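Local coordinates for SCARECROW-LIKE protein 7 (Oryza sativa Japonica Group, PDB 5HYZ) that binds DNA in vitro through its GRAS domain and probably acts as a transcription factor in plant development and abiotic stress resistance, at residues A[261-269]-A[283-292]; A[318-328]-A[367-375]. All blocks are in the same frame, centred on the assembly; numbering follows the deposited sequence.

Contact 1 of 2, residues A[261-269]-A[283-292]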
loop_
_atom_site.group_PDB
_atom_site.type_symbol
_atom_site.label_atom_id
_atom_site.label_comp_id
_atom_site.label_asym_id
_atom_site.label_seq_id
_atom_site.Cartn_x
_atom_site.Cartn_y
_atom_site.Cartn_z
ATOM N N TYR A 261 12.313 -13.133 -18.606
ATOM C CA TYR A 261 11.632 -11.966 -18.035
ATOM C C TYR A 261 10.156 -12.250 -17.650
ATOM O O TYR A 261 9.687 -12.030 -16.500
ATOM C CB TYR A 261 11.739 -10.831 -19.046
ATOM C CG TYR A 261 10.956 -9.592 -18.712
ATOM C CD1 TYR A 261 11.359 -8.691 -17.700
ATOM C CD2 TYR A 261 9.837 -9.299 -19.422
ATOM C CE1 TYR A 261 10.572 -7.562 -17.432
ATOM C CE2 TYR A 261 9.094 -8.173 -19.170
ATOM C CZ TYR A 261 9.460 -7.329 -18.184
ATOM O OH TYR A 261 8.599 -6.255 -18.058
ATOM N N TYR A 262 9.396 -12.765 -18.615
ATOM C CA TYR A 262 7.990 -13.038 -18.335
ATOM C C TYR A 262 7.823 -14.202 -17.346
ATOM O O TYR A 262 6.844 -14.245 -16.612
ATOM C CB TYR A 262 7.225 -13.276 -19.665
ATOM C CG TYR A 262 6.878 -11.935 -20.285
ATOM C CD1 TYR A 262 5.894 -11.125 -19.716
ATOM C CD2 TYR A 262 7.601 -11.435 -21.379
ATOM C CE1 TYR A 262 5.636 -9.868 -20.228
ATOM C CE2 TYR A 262 7.325 -10.220 -21.906
ATOM C CZ TYR A 262 6.335 -9.425 -21.304
ATOM O OH TYR A 262 6.074 -8.174 -21.784
ATOM N N ARG A 263 8.773 -15.132 -17.295
ATOM C CA ARG A 263 8.688 -16.179 -16.263
ATOM C C ARG A 263 8.667 -15.547 -14.870
ATOM O O ARG A 263 7.811 -15.869 -14.041
ATOM C CB ARG A 263 9.866 -17.161 -16.356
ATOM C CG ARG A 263 9.674 -18.370 -15.424
ATOM C CD ARG A 263 10.926 -19.204 -15.207
ATOM N NE ARG A 263 11.937 -18.489 -14.431
ATOM C CZ ARG A 263 13.133 -18.987 -14.102
ATOM N NH1 ARG A 263 13.489 -20.227 -14.467
ATOM N NH2 ARG A 263 13.978 -18.237 -13.399
ATOM N N SER A 264 9.571 -14.592 -14.640
ATOM C CA SER A 264 9.541 -13.883 -13.339
ATOM C C SER A 264 8.222 -13.143 -13.101
ATOM O O SER A 264 7.637 -13.271 -12.000
ATOM C CB SER A 264 10.726 -12.896 -13.227
ATOM O OG SER A 264 11.921 -13.583 -13.502
ATOM N N LEU A 265 7.733 -12.378 -14.096
ATOM C CA LEU A 265 6.436 -11.700 -13.932
ATOM C C LEU A 265 5.272 -12.668 -13.607
ATOM O O LEU A 265 4.420 -12.415 -12.710
ATOM C CB LEU A 265 6.029 -10.909 -15.183
ATOM C CG LEU A 265 6.813 -9.613 -15.407
ATOM C CD1 LEU A 265 6.458 -9.036 -16.757
ATOM C CD2 LEU A 265 6.479 -8.634 -14.263
ATOM N N PHE A 266 5.204 -13.762 -14.374
ATOM C CA PHE A 266 4.127 -14.755 -14.169
ATOM C C PHE A 266 4.203 -15.360 -12.780
ATOM O O PHE A 266 3.155 -15.547 -12.140
ATOM C CB PHE A 266 4.181 -15.870 -15.247
ATOM C CG PHE A 266 3.448 -15.498 -16.524
ATOM C CD1 PHE A 266 3.857 -14.408 -17.290
ATOM C CD2 PHE A 266 2.354 -16.240 -16.961
ATOM C CE1 PHE A 266 3.183 -14.054 -18.451
ATOM C CE2 PHE A 266 1.676 -15.905 -18.120
ATOM C CZ PHE A 266 2.083 -14.826 -18.874
ATOM N N GLU A 267 5.416 -15.680 -12.324
ATOM C CA GLU A 267 5.592 -16.214 -10.974
ATOM C C GLU A 267 5.146 -15.214 -9.881
ATOM O O GLU A 267 4.481 -15.594 -8.893
ATOM C CB GLU A 267 7.021 -16.622 -10.734
ATOM C CG GLU A 267 7.430 -17.899 -11.430
ATOM C CD GLU A 267 8.913 -18.214 -11.267
ATOM O OE1 GLU A 267 9.522 -17.644 -10.316
ATOM O OE2 GLU A 267 9.479 -19.019 -12.079
ATOM N N SER A 268 5.484 -13.937 -10.063
ATOM C CA SER A 268 5.034 -12.934 -9.065
ATOM C C SER A 268 3.499 -12.776 -9.057
ATOM O O SER A 268 2.899 -12.484 -8.027
ATOM C CB SER A 268 5.736 -11.602 -9.322
ATOM O OG SER A 268 5.203 -10.942 -10.436
ATOM N N LEU A 269 2.845 -12.993 -10.190
ATOM C CA LEU A 269 1.379 -13.001 -10.154
ATOM C C LEU A 269 0.857 -14.211 -9.389
ATOM O O LEU A 269 -0.184 -14.125 -8.729
ATOM C CB LEU A 269 0.777 -13.015 -11.567
ATOM C CG LEU A 269 0.858 -11.742 -12.410
ATOM C CD1 LEU A 269 -0.093 -11.829 -13.610
ATOM C CD2 LEU A 269 0.551 -10.529 -11.564
ATOM N N VAL A 283 -4.828 -9.997 -17.039
ATOM C CA VAL A 283 -3.480 -9.440 -17.111
ATOM C C VAL A 283 -2.570 -10.305 -17.988
ATOM O O VAL A 283 -1.881 -9.804 -18.890
ATOM C CB VAL A 283 -2.860 -9.322 -15.698
ATOM C CG1 VAL A 283 -1.355 -8.943 -15.796
ATOM C CG2 VAL A 283 -3.642 -8.276 -14.900
ATOM N N GLU A 284 -2.578 -11.595 -17.710
ATOM C CA GLU A 284 -1.742 -12.549 -18.432
ATOM C C GLU A 284 -2.018 -12.558 -19.947
ATOM O O GLU A 284 -1.098 -12.626 -20.757
ATOM C CB GLU A 284 -1.908 -13.935 -17.811
ATOM C CG GLU A 284 -1.236 -14.032 -16.403
ATOM C CD GLU A 284 -1.667 -15.237 -15.619
ATOM O OE1 GLU A 284 -2.683 -15.841 -16.016
ATOM O OE2 GLU A 284 -1.008 -15.590 -14.617
ATOM N N ARG A 285 -3.272 -12.421 -20.346
ATOM C CA ARG A 285 -3.618 -12.474 -21.768
ATOM C C ARG A 285 -3.541 -11.137 -22.497
ATOM O O ARG A 285 -2.903 -11.029 -23.548
ATOM C CB ARG A 285 -5.023 -13.066 -21.905
ATOM C CG ARG A 285 -5.543 -13.014 -23.306
ATOM C CD ARG A 285 -6.923 -13.600 -23.385
ATOM N NE ARG A 285 -7.354 -13.642 -24.790
ATOM C CZ ARG A 285 -8.549 -14.070 -25.207
ATOM N NH1 ARG A 285 -9.441 -14.511 -24.327
ATOM N NH2 ARG A 285 -8.847 -14.067 -26.501
ATOM N N TRP A 286 -4.179 -10.102 -21.940
ATOM C CA TRP A 286 -4.342 -8.835 -22.621
ATOM C C TRP A 286 -3.203 -7.886 -22.400
ATOM O O TRP A 286 -3.009 -6.971 -23.189
ATOM C CB TRP A 286 -5.666 -8.175 -22.183
ATOM C CG TRP A 286 -6.789 -8.980 -22.703
ATOM C CD1 TRP A 286 -7.692 -9.736 -21.989
ATOM C CD2 TRP A 286 -7.075 -9.203 -24.085
ATOM N NE1 TRP A 286 -8.550 -10.373 -22.856
ATOM C CE2 TRP A 286 -8.191 -10.066 -24.146
ATOM C CE3 TRP A 286 -6.504 -8.739 -25.284
ATOM C CZ2 TRP A 286 -8.752 -10.480 -25.367
ATOM C CZ3 TRP A 286 -7.059 -9.148 -26.501
ATOM C CH2 TRP A 286 -8.176 -10.010 -26.530
HETATM N N MSE A 287 -2.439 -8.079 -21.336
HETATM C CA MSE A 287 -1.281 -7.208 -21.175
HETATM C C MSE A 287 -0.028 -8.003 -21.537
HETATM O O MSE A 287 0.594 -7.705 -22.554
HETATM C CB MSE A 287 -1.200 -6.641 -19.759
HETATM C CG MSE A 287 -0.046 -5.669 -19.610
HETATM SE SE MSE A 287 -0.082 -4.887 -17.782
HETATM C CE MSE A 287 -1.000 -3.161 -18.224
ATOM N N PHE A 288 0.293 -9.041 -20.768
ATOM C CA PHE A 288 1.525 -9.779 -21.014
ATOM C C PHE A 288 1.467 -10.556 -22.340
ATOM O O PHE A 288 2.415 -10.506 -23.144
ATOM C CB PHE A 288 1.831 -10.739 -19.873
ATOM C CG PHE A 288 2.063 -10.063 -18.529
ATOM C CD1 PHE A 288 2.403 -8.730 -18.446
ATOM C CD2 PHE A 288 1.975 -10.800 -17.378
ATOM C CE1 PHE A 288 2.617 -8.140 -17.206
ATOM C CE2 PHE A 288 2.211 -10.222 -16.137
ATOM C CZ PHE A 288 2.528 -8.909 -16.064
ATOM N N GLY A 289 0.369 -11.257 -22.588
ATOM C CA GLY A 289 0.255 -12.057 -23.817
ATOM C C GLY A 289 0.387 -11.256 -25.092
ATOM O O GLY A 289 1.062 -11.662 -26.061
ATOM N N GLU A 290 -0.235 -10.078 -25.115
ATOM C CA GLU A 290 -0.073 -9.191 -26.264
ATOM C C GLU A 290 1.379 -8.712 -26.431
ATOM O O GLU A 290 1.891 -8.625 -27.549
ATOM C CB GLU A 290 -0.992 -7.973 -26.140
ATOM C CG GLU A 290 -2.458 -8.370 -26.277
ATOM C CD GLU A 290 -2.741 -8.837 -27.697
ATOM O OE1 GLU A 290 -2.767 -7.963 -28.586
ATOM O OE2 GLU A 290 -2.840 -10.068 -27.915
ATOM N N ARG A 291 2.040 -8.380 -25.319
ATOM C CA ARG A 291 3.444 -7.955 -25.403
ATOM C C ARG A 291 4.328 -9.070 -25.938
ATOM O O ARG A 291 5.252 -8.841 -26.747
ATOM C CB ARG A 291 3.942 -7.499 -24.031
ATOM C CG ARG A 291 3.290 -6.150 -23.656
ATOM C CD ARG A 291 3.510 -5.801 -22.181
ATOM N NE ARG A 291 2.788 -4.551 -21.862
ATOM C CZ ARG A 291 2.873 -3.911 -20.701
ATOM N NH1 ARG A 291 3.629 -4.401 -19.724
ATOM N NH2 ARG A 291 2.176 -2.792 -20.521
ATOM N N ILE A 292 4.041 -10.274 -25.480
ATOM C CA ILE A 292 4.768 -11.466 -25.951
ATOM C C ILE A 292 4.559 -11.618 -27.471
ATOM O O ILE A 292 5.508 -11.844 -28.216
ATOM C CB ILE A 292 4.295 -12.703 -25.159
ATOM C CG1 ILE A 292 4.827 -12.625 -23.705
ATOM C CG2 ILE A 292 4.811 -14.028 -25.757
ATOM C CD1 ILE A 292 4.035 -13.538 -22.736
HETATM O O HOH W 1 5.744 -6.307 -19.699
HETATM O O HOH W 2 1.095 -16.774 -13.671
#
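Phe288 pushes its side chain as a knob into the hole made by Tyr262, Leu265, Phe266 and Leu269 of the neighbouring helix. On one face of the Phe288 ring sits Leu265 CD1 in a CH-pi contact, 4.2 Å from the ring centroid; Val283 CG1, five residues back across a wider pi-type turn of the same helix, lies against the opposite face. Phe266 slides past in the opposite direction and brings its CE1 to 3.6 Å from Phe288 CD2, the two ring planes inclined at 40°. Tyr262 completes the aromatic cluster and takes Phe288 CD1 at its edge. Both faces of the Tyr262 ring are occupied, one by Ile292 CG1, 3.9 Å from its centroid, the other by Tyr261 CD2.

Aliphatic contacts close the other end. Leu269 CD1 rests on Val283 CG1 and also meets Glu284 CG at 3.7 Å, so the methylenes of the glutamate behave as part of the apolar surface.

No direct hydrogen bond joins the segments; water does the polar bridging. One water bonds Tyr261 OH, Tyr262 OH and Arg291 NH1, the last at 2.8 Å, with the arginine chain running extended from CG to NE to get there. A second donates to Phe266 O and to Glu284 OE2, 2.6 Å away, and the carboxylate is further held by salt bridges to Arg280 and Arg42.

The axes of 261-269 and 283-292 run antiparallel at 173°, 11.8 Å apart at closest approach. They belong to a helical hairpin of 251-272 and 278-296, with an aromatic cluster around the Phe288 knob, in the predicted PFYRE region of the GRAS domain.

Contact 2 of 2, residues A[318-328]-A[367-375]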
loop_
_atom_site.group_PDB
_atom_site.type_symbol
_atom_site.label_atom_id
_atom_site.label_comp_id
_atom_site.label_asym_id
_atom_site.label_seq_id
_atom_site.Cartn_x
_atom_site.Cartn_y
_atom_site.Cartn_z
HETATM N N MSE A 318 20.729 7.679 -23.330
HETATM C CA MSE A 318 20.677 8.905 -22.533
HETATM C C MSE A 318 21.982 9.701 -22.709
HETATM O O MSE A 318 21.947 10.896 -22.852
HETATM C CB MSE A 318 20.487 8.596 -21.025
HETATM C CG MSE A 318 19.204 7.858 -20.665
HETATM SE SE MSE A 318 17.592 8.937 -21.233
HETATM C CE MSE A 318 17.856 10.375 -19.984
ATOM N N GLU A 319 23.132 9.006 -22.703
ATOM C CA GLU A 319 24.415 9.710 -22.800
ATOM C C GLU A 319 24.600 10.252 -24.205
ATOM O O GLU A 319 25.177 11.311 -24.417
ATOM C CB GLU A 319 25.556 8.774 -22.441
ATOM C CG GLU A 319 25.444 8.446 -20.889
ATOM C CD GLU A 319 26.600 7.631 -20.321
ATOM O OE1 GLU A 319 27.240 6.880 -21.071
ATOM O OE2 GLU A 319 26.773 7.681 -19.083
ATOM N N TRP A 320 24.087 9.512 -25.139
ATOM C CA TRP A 320 24.128 9.965 -26.549
ATOM C C TRP A 320 23.358 11.291 -26.689
ATOM O O TRP A 320 23.744 12.158 -27.458
ATOM C CB TRP A 320 23.560 8.865 -27.438
ATOM C CG TRP A 320 23.872 9.049 -28.945
ATOM C CD1 TRP A 320 24.537 10.094 -29.515
ATOM C CD2 TRP A 320 23.582 8.136 -29.992
ATOM N NE1 TRP A 320 24.635 9.910 -30.878
ATOM C CE2 TRP A 320 24.064 8.702 -31.192
ATOM C CE3 TRP A 320 22.964 6.871 -30.033
ATOM C CZ2 TRP A 320 23.937 8.059 -32.440
ATOM C CZ3 TRP A 320 22.833 6.231 -31.255
ATOM C CH2 TRP A 320 23.315 6.829 -32.451
ATOM N N CYS A 321 22.301 11.472 -25.880
ATOM C CA CYS A 321 21.485 12.670 -25.940
ATOM C C CYS A 321 21.969 13.725 -24.979
ATOM O O CYS A 321 21.329 14.743 -24.805
ATOM C CB CYS A 321 19.996 12.298 -25.695
ATOM S SG CYS A 321 19.339 11.313 -27.084
ATOM N N GLY A 322 23.114 13.495 -24.348
ATOM C CA GLY A 322 23.750 14.558 -23.609
ATOM C C GLY A 322 23.453 14.529 -22.117
ATOM O O GLY A 322 23.834 15.456 -21.430
ATOM N N PHE A 323 22.764 13.495 -21.624
ATOM C CA PHE A 323 22.507 13.388 -20.167
ATOM C C PHE A 323 23.616 12.670 -19.433
ATOM O O PHE A 323 24.314 11.866 -20.036
ATOM C CB PHE A 323 21.199 12.618 -19.936
ATOM C CG PHE A 323 19.974 13.395 -20.380
ATOM C CD1 PHE A 323 19.476 14.448 -19.601
ATOM C CD2 PHE A 323 19.361 13.068 -21.588
ATOM C CE1 PHE A 323 18.318 15.171 -19.985
ATOM C CE2 PHE A 323 18.205 13.789 -22.021
ATOM C CZ PHE A 323 17.703 14.861 -21.209
ATOM N N GLU A 324 23.716 12.871 -18.125
ATOM C CA GLU A 324 24.678 12.150 -17.301
ATOM C C GLU A 324 23.922 11.532 -16.121
ATOM O O GLU A 324 22.924 12.093 -15.668
ATOM C CB GLU A 324 25.783 13.099 -16.798
ATOM C CG GLU A 324 25.314 14.003 -15.700
ATOM C CD GLU A 324 26.326 15.054 -15.270
ATOM O OE1 GLU A 324 27.360 15.200 -15.944
ATOM O OE2 GLU A 324 26.063 15.735 -14.252
ATOM N N PRO A 325 24.406 10.411 -15.619
ATOM C CA PRO A 325 23.767 9.743 -14.474
ATOM C C PRO A 325 23.788 10.614 -13.230
ATOM O O PRO A 325 24.720 11.393 -12.975
ATOM C CB PRO A 325 24.605 8.464 -14.267
ATOM C CG PRO A 325 25.520 8.357 -15.445
ATOM C CD PRO A 325 25.648 9.736 -16.059
ATOM N N VAL A 326 22.706 10.514 -12.459
ATOM C CA VAL A 326 22.596 11.183 -11.155
ATOM C C VAL A 326 22.448 10.069 -10.103
ATOM O O VAL A 326 21.540 9.243 -10.202
ATOM C CB VAL A 326 21.387 12.134 -11.131
ATOM C CG1 VAL A 326 21.183 12.703 -9.730
ATOM C CG2 VAL A 326 21.605 13.268 -12.181
ATOM N N PRO A 327 23.294 10.067 -9.053
ATOM C CA PRO A 327 23.108 8.992 -8.036
ATOM C C PRO A 327 21.765 9.042 -7.363
ATOM O O PRO A 327 21.266 10.119 -7.086
ATOM C CB PRO A 327 24.197 9.281 -6.988
ATOM C CG PRO A 327 25.190 10.115 -7.686
ATOM C CD PRO A 327 24.431 10.951 -8.733
ATOM N N LEU A 328 21.145 7.891 -7.115
ATOM C CA LEU A 328 19.895 7.954 -6.385
ATOM C C LEU A 328 20.207 8.193 -4.878
ATOM O O LEU A 328 21.333 7.992 -4.412
ATOM C CB LEU A 328 19.075 6.693 -6.594
ATOM C CG LEU A 328 18.602 6.493 -8.037
ATOM C CD1 LEU A 328 17.918 5.105 -8.276
ATOM C CD2 LEU A 328 17.671 7.624 -8.509
ATOM N N PRO A 367 16.386 -8.740 -12.074
ATOM C CA PRO A 367 15.888 -7.354 -12.169
ATOM C C PRO A 367 14.702 -7.305 -13.117
ATOM O O PRO A 367 14.823 -7.875 -14.207
ATOM C CB PRO A 367 17.092 -6.581 -12.751
ATOM C CG PRO A 367 18.273 -7.426 -12.472
ATOM C CD PRO A 367 17.828 -8.840 -12.367
ATOM N N LEU A 368 13.603 -6.640 -12.747
ATOM C CA LEU A 368 12.445 -6.570 -13.618
ATOM C C LEU A 368 12.082 -5.154 -13.991
ATOM O O LEU A 368 11.659 -4.903 -15.140
ATOM C CB LEU A 368 11.219 -7.197 -12.967
ATOM C CG LEU A 368 11.290 -8.700 -12.727
ATOM C CD1 LEU A 368 9.982 -9.184 -12.154
ATOM C CD2 LEU A 368 11.658 -9.484 -14.035
ATOM N N LEU A 369 12.214 -4.245 -13.030
ATOM C CA LEU A 369 11.746 -2.815 -13.291
ATOM C C LEU A 369 12.834 -1.915 -12.752
ATOM O O LEU A 369 13.160 -1.981 -11.558
ATOM C CB LEU A 369 10.424 -2.515 -12.579
ATOM C CG LEU A 369 9.645 -1.336 -13.194
ATOM C CD1 LEU A 369 8.292 -1.275 -12.534
ATOM C CD2 LEU A 369 10.321 -0.035 -12.964
ATOM N N THR A 370 13.435 -1.104 -13.602
ATOM C CA THR A 370 14.613 -0.325 -13.228
ATOM C C THR A 370 14.346 1.172 -13.246
ATOM O O THR A 370 13.734 1.682 -14.193
ATOM C CB THR A 370 15.724 -0.694 -14.205
ATOM O OG1 THR A 370 15.847 -2.132 -14.143
ATOM C CG2 THR A 370 17.029 -0.055 -13.876
ATOM N N VAL A 371 14.846 1.889 -12.247
ATOM C CA VAL A 371 14.623 3.324 -12.162
ATOM C C VAL A 371 15.981 3.994 -12.134
ATOM O O VAL A 371 16.939 3.474 -11.533
ATOM C CB VAL A 371 13.824 3.696 -10.891
ATOM C CG1 VAL A 371 13.741 5.249 -10.730
ATOM C CG2 VAL A 371 12.350 3.190 -11.079
ATOM N N SER A 372 16.105 5.143 -12.794
ATOM C CA SER A 372 17.356 5.910 -12.785
ATOM C C SER A 372 17.047 7.393 -12.949
ATOM O O SER A 372 15.942 7.765 -13.375
ATOM C CB SER A 372 18.305 5.455 -13.918
ATOM O OG SER A 372 17.600 5.415 -15.148
ATOM N N ALA A 373 18.002 8.216 -12.584
ATOM C CA ALA A 373 17.862 9.679 -12.690
ATOM C C ALA A 373 19.026 10.231 -13.541
ATOM O O ALA A 373 20.133 9.669 -13.488
ATOM C CB ALA A 373 17.894 10.325 -11.285
ATOM N N TRP A 374 18.779 11.316 -14.279
ATOM C CA TRP A 374 19.720 11.843 -15.300
ATOM C C TRP A 374 19.660 13.343 -15.271
ATOM O O TRP A 374 18.623 13.895 -14.905
ATOM C CB TRP A 374 19.324 11.346 -16.720
ATOM C CG TRP A 374 19.253 9.856 -16.736
ATOM C CD1 TRP A 374 18.175 9.059 -16.382
ATOM C CD2 TRP A 374 20.315 8.978 -17.080
ATOM N NE1 TRP A 374 18.530 7.730 -16.498
ATOM C CE2 TRP A 374 19.838 7.654 -16.910
ATOM C CE3 TRP A 374 21.653 9.182 -17.488
ATOM C CZ2 TRP A 374 20.635 6.521 -17.147
ATOM C CZ3 TRP A 374 22.474 7.998 -17.725
ATOM C CH2 TRP A 374 21.938 6.709 -17.554
ATOM N N ARG A 375 20.701 14.037 -15.721
ATOM C CA ARG A 375 20.540 15.496 -15.970
ATOM C C ARG A 375 21.455 16.035 -17.099
ATOM O O ARG A 375 22.391 15.247 -17.415
ATOM C CB ARG A 375 20.807 16.306 -14.702
ATOM C CG ARG A 375 22.257 16.201 -14.158
ATOM C CD ARG A 375 22.533 17.263 -13.069
ATOM N NE ARG A 375 21.394 17.387 -12.148
ATOM C CZ ARG A 375 21.393 16.973 -10.872
ATOM N NH1 ARG A 375 22.497 16.422 -10.356
ATOM N NH2 ARG A 375 20.291 17.105 -10.108
HETATM O O HOH W 3 24.583 16.449 -18.357
HETATM O O HOH W 4 20.371 7.188 -11.332
#
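Trp374 lays one face of its indole against the side chain of Met318, a selenomethionine in this crystal. CG of Met318 stands over the centre of the ring system, CB sits 3.8 Å from the centroid of the six-membered ring, and SE lies above the five-membered ring, 4.8 Å from its centroid, a Met-aromatic contact. Bends at chi2 (-59°) and chi3 (-67°) fold the chain back over the indole, which brings CE to 3.6 Å from Trp374 CG. The Phe323 ring receives Arg375 CA and C at its edge, while Val326 CG2 covers one face of the Arg375 guanidinium.

These groups flank a short antiparallel strand pairing, in which 325-326 lines up beside the end of strand 366-374 in the predicted SAW region. Pro325 and Trp374 form a non-hydrogen-bonded pair with diverging side chains. Beyond it, Glu324 and Arg375 exchange two backbone hydrogen bonds, Glu324 N to Arg375 O at 2.8 Å and Arg375 N to Glu324 O at 3.0 Å. Further along, Val326 CB and Leu328 CD2 both pack on Ala373 CB, each at 3.9 Å.

Helix 311-320 ends in a Schellman motif with Gly322 as C-prime residue, its phi positive. Phe323 N bonds back to Met318 O and Gly322 N to Glu319 O, which closes the helix before the chain goes on to strand 325-326. Helix 220-231 also meets Met318 and Phe323, through Leu226 and Lys230. The guanidinium of Arg375 has a partner of its own in Ala235 O.

At the rim of the indole, NE1 of Trp374 donates to Ser372 OG of its own strand at 2.8 Å, the oxygen tilted 20° out of the ring plane.

In the fold
Contact 1 and contact 2 lie on opposite sides of the chain's centre, their own centres about 26 Å apart, yet strand 366-374 joins them. Its start touches the helix hairpin: Leu368 CD2 packs on Ser264 CB at 3.6 Å and Leu368 CD1 on Leu265 CD2 at 4.1 Å. Its far end carries the pairing with 325-326. Between the two, the strand runs antiparallel to both 236-242 and 358-363, belonging to the mixed sheet of the Rossmann-like part of the GRAS domain. Along the chain the contacts come in series, helix 278-296 being followed directly by helix 311-320. Neither contact touches the second subunit of the assembly.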